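Local coordinates for protein SmhA (Serratia marcescens, PDB 7A27) that is one component of Smh, a tripartite alpha-pore-forming toxin of Serratia marcescens, and probably helps build its membrane pore, at residues L34-S45 and D227-I236. Residues are numbered along the deposited sequence; the frame is centred on the assembly and turned at random.
Sequences LLLSQQLLTSQS and DQASYMISGI
Gln38 OE1 accepts the backbone N-H of Ser234 at 2.8 Å from N, with an N-H...O angle of 171° and the donor in the carbonyl plane; Gln283 NE2 gives the same oxygen a second bond. The other half of this amide donates twice: Gln38 NE2 lies 2.8 Å from Met232 O and also bonds Gln39 O within its own segment. Four hydrogen bonds, three of them to backbone groups and one to Gln283, therefore restrain the amide's rotation. A bend at chi2 (55°), after CG set anti to the backbone N, brings the amide across the end of Tyr231; the amide and ring planes are 26° apart. NE2 comes close to Tyr231 OH, but the poor angle argues against a hydrogen bond.

Gln39 uses an extended chain instead: its OE1 receives Met232 N at 2.8 Å, nearly head-on to the C=O. The reverse arrangement follows at Gln228, whose amide spans the loop backbone. Gln228 NE2 donates to Leu40 O at 3.2 Å. Gln228 OE1 accepts Thr42 N at 3.1 Å from well above the carbonyl plane, not on a lone pair, and, weakly, Ser43 N. Glutamine amides thus replace direct backbone pairing between the two segments, the loop running beside the strand without joining its sheet. At the helical end the contact turns apolar, with Leu34 CD2 4.0 Å from Ile236 CG1.

The contact ties the end of helix 14-37 and the loop toward helix 48-96, whose Gln58 OE1 accepts the N-H of Leu41, to strand 230-237. That strand pairs antiparallel with strand 198-206, consistent with the beta-tongue of soluble ClyA-type toxins, and helix 272-299 packs against Tyr231 through Val280.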
ATOM      1  N   LEU A  34       6.897   8.781   6.751  1.00 71.44           N
ATOM      2  CA  LEU A  34       7.410   8.727   8.138  1.00 71.00           C
ATOM      3  C   LEU A  34       8.940   8.627   8.083  1.00 70.80           C
ATOM      4  O   LEU A  34       9.591   9.358   8.815  1.00 71.26           O
ATOM      5  CB  LEU A  34       6.786   7.541   8.876  1.00 70.44           C
ATOM      6  CG  LEU A  34       7.182   7.403  10.342  1.00 71.42           C
ATOM      7  CD1 LEU A  34       6.620   8.535  11.188  1.00 74.00           C
ATOM      8  CD2 LEU A  34       6.714   6.080  10.889  1.00 70.69           C
ATOM      9  N   LEU A  35       9.491   7.766   7.229  1.00 69.58           N
ATOM     10  CA  LEU A  35      10.962   7.578   7.065  1.00 69.59           C
ATOM     11  C   LEU A  35      11.645   8.860   6.582  1.00 71.39           C
ATOM     12  O   LEU A  35      12.828   9.091   6.993  1.00 74.86           O
ATOM     13  CB  LEU A  35      11.208   6.462   6.055  1.00 68.80           C
ATOM     14  CG  LEU A  35      11.081   5.052   6.608  1.00 67.99           C
ATOM     15  CD1 LEU A  35      11.105   4.069   5.457  1.00 67.28           C
ATOM     16  CD2 LEU A  35      12.196   4.760   7.596  1.00 69.45           C
ATOM     17  N   LEU A  36      10.946   9.656   5.759  1.00 69.97           N
ATOM     18  CA  LEU A  36      11.475  10.905   5.142  1.00 70.71           C
ATOM     19  C   LEU A  36      11.289  12.097   6.079  1.00 72.26           C
ATOM     20  O   LEU A  36      11.991  13.096   5.851  1.00 76.76           O
ATOM     21  CB  LEU A  36      10.763  11.146   3.806  1.00 70.00           C
ATOM     22  CG  LEU A  36      11.086  10.135   2.715  1.00 69.21           C
ATOM     23  CD1 LEU A  36      10.086  10.195   1.575  1.00 68.97           C
ATOM     24  CD2 LEU A  36      12.502  10.334   2.200  1.00 70.35           C
ATOM     25  N   SER A  37      10.377  12.022   7.053  1.00 71.09           N
ATOM     26  CA  SER A  37      10.089  13.112   8.026  1.00 72.22           C
ATOM     27  C   SER A  37      11.004  12.969   9.236  1.00 70.83           C
ATOM     28  O   SER A  37      11.384  13.987   9.826  1.00 72.45           O
ATOM     29  CB  SER A  37       8.635  13.119   8.444  1.00 72.94           C
ATOM     30  OG  SER A  37       7.798  13.306   7.312  1.00 74.59           O
ATOM     31  N   GLN A  38      11.338  11.738   9.578  1.00 69.09           N
ATOM     32  CA  GLN A  38      12.199  11.389  10.731  1.00 70.61           C
ATOM     33  C   GLN A  38      13.495  12.191  10.646  1.00 71.54           C
ATOM     34  O   GLN A  38      14.131  12.176   9.595  1.00 71.93           O
ATOM     35  CB  GLN A  38      12.468   9.876  10.744  1.00 69.82           C
ATOM     36  CG  GLN A  38      13.436   9.419  11.827  1.00 70.20           C
ATOM     37  CD  GLN A  38      12.997   9.846  13.204  1.00 71.18           C
ATOM     38  OE1 GLN A  38      11.865   9.613  13.619  1.00 70.29           O
ATOM     39  NE2 GLN A  38      13.908  10.482  13.924  1.00 73.54           N
ATOM     40  N   GLN A  39      13.831  12.873  11.739  1.00 72.90           N
ATOM     41  CA  GLN A  39      15.100  13.592  11.966  1.00 75.58           C
ATOM     42  C   GLN A  39      16.237  12.593  11.725  1.00 74.38           C
ATOM     43  O   GLN A  39      16.138  11.467  12.202  1.00 73.48           O
ATOM     44  CB  GLN A  39      15.075  14.084  13.420  1.00 79.70           C
ATOM     45  CG  GLN A  39      16.016  15.230  13.763  1.00 85.01           C
ATOM     46  CD  GLN A  39      16.145  15.492  15.252  1.00 87.40           C
ATOM     47  OE1 GLN A  39      15.996  14.589  16.080  1.00 88.07           O
ATOM     48  NE2 GLN A  39      16.492  16.727  15.601  1.00 89.69           N
ATOM     49  N   LEU A  40      17.262  12.966  10.973  1.00 76.34           N
ATOM     50  CA  LEU A  40      18.494  12.164  10.735  1.00 77.51           C
ATOM     51  C   LEU A  40      19.335  12.182  12.016  1.00 78.19           C
ATOM     52  O   LEU A  40      19.094  13.038  12.899  1.00 76.97           O
ATOM     53  CB  LEU A  40      19.292  12.783   9.576  1.00 80.56           C
ATOM     54  CG  LEU A  40      18.694  12.606   8.175  1.00 80.35           C
ATOM     55  CD1 LEU A  40      19.085  13.734   7.240  1.00 81.91           C
ATOM     56  CD2 LEU A  40      19.110  11.267   7.598  1.00 80.59           C
ATOM     57  N   LEU A  41      20.284  11.256  12.122  1.00 78.65           N
ATOM     58  CA  LEU A  41      21.259  11.223  13.237  1.00 79.98           C
ATOM     59  C   LEU A  41      22.419  12.108  12.794  1.00 80.92           C
ATOM     60  O   LEU A  41      22.989  11.791  11.741  1.00 82.41           O
ATOM     61  CB  LEU A  41      21.709   9.777  13.495  1.00 79.49           C
ATOM     62  CG  LEU A  41      22.778   9.595  14.569  1.00 80.83           C
ATOM     63  CD1 LEU A  41      22.265  10.065  15.914  1.00 81.02           C
ATOM     64  CD2 LEU A  41      23.228   8.151  14.633  1.00 80.80           C
ATOM     65  N   THR A  42      22.719  13.187  13.508  1.00 82.58           N
ATOM     66  CA  THR A  42      23.817  14.129  13.131  1.00 86.23           C
ATOM     67  C   THR A  42      25.060  13.811  13.983  1.00 89.18           C
ATOM     68  O   THR A  42      26.167  13.802  13.427  1.00 91.70           O
ATOM     69  CB  THR A  42      23.381  15.610  13.219  1.00 86.02           C
ATOM     70  OG1 THR A  42      23.524  16.133  14.541  1.00 86.25           O
ATOM     71  CG2 THR A  42      21.962  15.859  12.746  1.00 83.70           C
ATOM     72  N   SER A  43      24.868  13.552  15.284  1.00 89.36           N
ATOM     73  CA  SER A  43      25.927  13.372  16.315  1.00 90.56           C
ATOM     74  C   SER A  43      27.114  12.556  15.800  1.00 91.05           C
ATOM     75  O   SER A  43      26.903  11.520  15.167  1.00 91.01           O
ATOM     76  CB  SER A  43      25.360  12.758  17.567  1.00 89.97           C
ATOM     77  OG  SER A  43      26.376  12.584  18.541  1.00 91.63           O
ATOM     78  N   GLN A  44      28.326  13.029  16.086  1.00 92.91           N
ATOM     79  CA  GLN A  44      29.606  12.343  15.776  1.00 95.36           C
ATOM     80  C   GLN A  44      30.442  12.294  17.064  1.00 98.08           C
ATOM     81  O   GLN A  44      31.680  12.373  16.986  1.00101.14           O
ATOM     82  CB  GLN A  44      30.317  13.076  14.640  1.00 96.75           C
ATOM     83  CG  GLN A  44      29.628  12.961  13.296  1.00 95.34           C
ATOM     84  CD  GLN A  44      30.136  13.997  12.321  1.00 96.85           C
ATOM     85  OE1 GLN A  44      30.809  14.949  12.704  1.00 97.08           O
ATOM     86  NE2 GLN A  44      29.805  13.827  11.049  1.00 96.06           N
ATOM     87  N   SER A  45      29.770  12.176  18.205  1.00 99.04           N
ATOM     88  CA  SER A  45      30.378  12.106  19.557  1.00102.75           C
ATOM     89  C   SER A  45      30.011  10.763  20.205  1.00101.91           C
ATOM     90  O   SER A  45      29.964  10.694  21.439  1.00103.01           O
ATOM     91  CB  SER A  45      29.940  13.302  20.392  1.00103.98           C
ATOM     92  OG  SER A  45      28.535  13.507  20.289  1.00101.23           O
ATOM     93  N   ASP A 227      25.951  19.446  20.557  1.00140.15           N
ATOM     94  CA  ASP A 227      25.898  18.638  19.307  1.00136.22           C
ATOM     95  C   ASP A 227      24.403  18.465  18.960  1.00131.60           C
ATOM     96  O   ASP A 227      23.794  19.458  18.498  1.00131.24           O
ATOM     97  CB  ASP A 227      26.734  17.364  19.513  1.00135.63           C
ATOM     98  CG  ASP A 227      26.998  16.503  18.281  1.00135.84           C
ATOM     99  OD1 ASP A 227      26.214  16.575  17.302  1.00135.51           O
ATOM    100  OD2 ASP A 227      28.008  15.787  18.295  1.00137.24           O
ATOM    101  N   GLN A 228      23.845  17.264  19.176  1.00125.94           N
ATOM    102  CA  GLN A 228      22.406  16.907  19.035  1.00119.22           C
ATOM    103  C   GLN A 228      21.973  16.527  20.464  1.00116.06           C
ATOM    104  O   GLN A 228      22.228  15.373  20.876  1.00116.62           O
ATOM    105  CB  GLN A 228      22.222  15.774  18.009  1.00114.80           C
ATOM    106  CG  GLN A 228      20.816  15.618  17.421  1.00110.42           C
ATOM    107  CD  GLN A 228      20.686  14.425  16.480  1.00106.22           C
ATOM    108  OE1 GLN A 228      21.601  13.624  16.323  1.00103.38           O
ATOM    109  NE2 GLN A 228      19.545  14.323  15.820  1.00101.81           N
ATOM    110  N   ALA A 229      21.479  17.494  21.246  1.00111.28           N
ATOM    111  CA  ALA A 229      20.980  17.290  22.627  1.00106.84           C
ATOM    112  C   ALA A 229      20.180  15.978  22.679  1.00101.69           C
ATOM    113  O   ALA A 229      20.423  15.167  23.600  1.00102.62           O
ATOM    114  CB  ALA A 229      20.142  18.467  23.058  1.00107.62           C
ATOM    115  N   SER A 230      19.292  15.735  21.705  1.00 95.37           N
ATOM    116  CA  SER A 230      18.471  14.500  21.659  1.00 90.75           C
ATOM    117  C   SER A 230      17.964  14.153  20.256  1.00 86.69           C
ATOM    118  O   SER A 230      17.587  15.041  19.494  1.00 85.45           O
ATOM    119  CB  SER A 230      17.333  14.602  22.625  1.00 90.48           C
ATOM    120  OG  SER A 230      16.377  15.553  22.183  1.00 90.11           O
ATOM    121  N   TYR A 231      17.906  12.848  19.986  1.00 84.33           N
ATOM    122  CA  TYR A 231      17.358  12.253  18.738  1.00 82.09           C
ATOM    123  C   TYR A 231      15.831  12.154  18.892  1.00 80.45           C
ATOM    124  O   TYR A 231      15.375  11.338  19.728  1.00 80.75           O
ATOM    125  CB  TYR A 231      18.038  10.905  18.467  1.00 80.67           C
ATOM    126  CG  TYR A 231      17.541  10.206  17.231  1.00 79.58           C
ATOM    127  CD1 TYR A 231      18.080  10.474  15.989  1.00 80.80           C
ATOM    128  CD2 TYR A 231      16.499   9.303  17.295  1.00 79.08           C
ATOM    129  CE1 TYR A 231      17.588   9.870  14.843  1.00 80.53           C
ATOM    130  CE2 TYR A 231      16.014   8.668  16.162  1.00 78.42           C
ATOM    131  CZ  TYR A 231      16.542   8.970  14.923  1.00 78.92           C
ATOM    132  OH  TYR A 231      16.067   8.350  13.801  1.00 79.06           O
ATOM    133  N   MET A 232      15.077  12.969  18.141  1.00 79.82           N
ATOM    134  CA  MET A 232      13.587  13.034  18.218  1.00 79.61           C
ATOM    135  C   MET A 232      12.941  11.980  17.317  1.00 75.86           C
ATOM    136  O   MET A 232      13.168  12.020  16.091  1.00 74.30           O
ATOM    137  CB  MET A 232      13.069  14.425  17.840  1.00 82.77           C
ATOM    138  CG  MET A 232      13.668  15.510  18.717  1.00 87.17           C
ATOM    139  SD  MET A 232      13.100  15.342  20.444  1.00 91.16           S
ATOM    140  CE  MET A 232      11.832  16.617  20.425  1.00 93.58           C
ATOM    141  N   ILE A 233      12.108  11.118  17.910  1.00 74.06           N
ATOM    142  CA  ILE A 233      11.438   9.966  17.234  1.00 72.87           C
ATOM    143  C   ILE A 233      10.035  10.369  16.779  1.00 72.96           C
ATOM    144  O   ILE A 233       9.196  10.751  17.626  1.00 73.96           O
ATOM    145  CB  ILE A 233      11.390   8.746  18.160  1.00 72.67           C
ATOM    146  CG1 ILE A 233      12.805   8.339  18.593  1.00 73.50           C
ATOM    147  CG2 ILE A 233      10.632   7.605  17.509  1.00 70.43           C
ATOM    148  CD1 ILE A 233      12.883   7.308  19.698  1.00 73.13           C
ATOM    149  N   SER A 234       9.806  10.283  15.471  1.00 73.44           N
ATOM    150  CA  SER A 234       8.515  10.593  14.812  1.00 73.53           C
ATOM    151  C   SER A 234       7.696   9.301  14.763  1.00 72.05           C
ATOM    152  O   SER A 234       8.292   8.214  14.562  1.00 71.03           O
ATOM    153  CB  SER A 234       8.723  11.200  13.437  1.00 74.58           C
ATOM    154  OG  SER A 234       9.544  12.372  13.497  1.00 75.05           O
ATOM    155  N   GLY A 235       6.391   9.404  14.990  1.00 71.86           N
ATOM    156  CA  GLY A 235       5.476   8.255  14.937  1.00 70.82           C
ATOM    157  C   GLY A 235       4.179   8.642  14.263  1.00 71.03           C
ATOM    158  O   GLY A 235       3.798   9.842  14.363  1.00 71.63           O
ATOM    159  N   ILE A 236       3.535   7.678  13.591  1.00 70.08           N
ATOM    160  CA  ILE A 236       2.203   7.865  12.940  1.00 70.74           C
ATOM    161  C   ILE A 236       1.203   8.208  14.045  1.00 73.08           C
ATOM    162  O   ILE A 236       1.412   7.733  15.187  1.00 75.70           O
ATOM    163  CB  ILE A 236       1.729   6.611  12.180  1.00 69.24           C
ATOM    164  CG1 ILE A 236       2.718   6.152  11.104  1.00 68.27           C
ATOM    165  CG2 ILE A 236       0.344   6.836  11.598  1.00 69.25           C
ATOM    166  CD1 ILE A 236       2.947   7.145  10.004  1.00 69.50           C
TER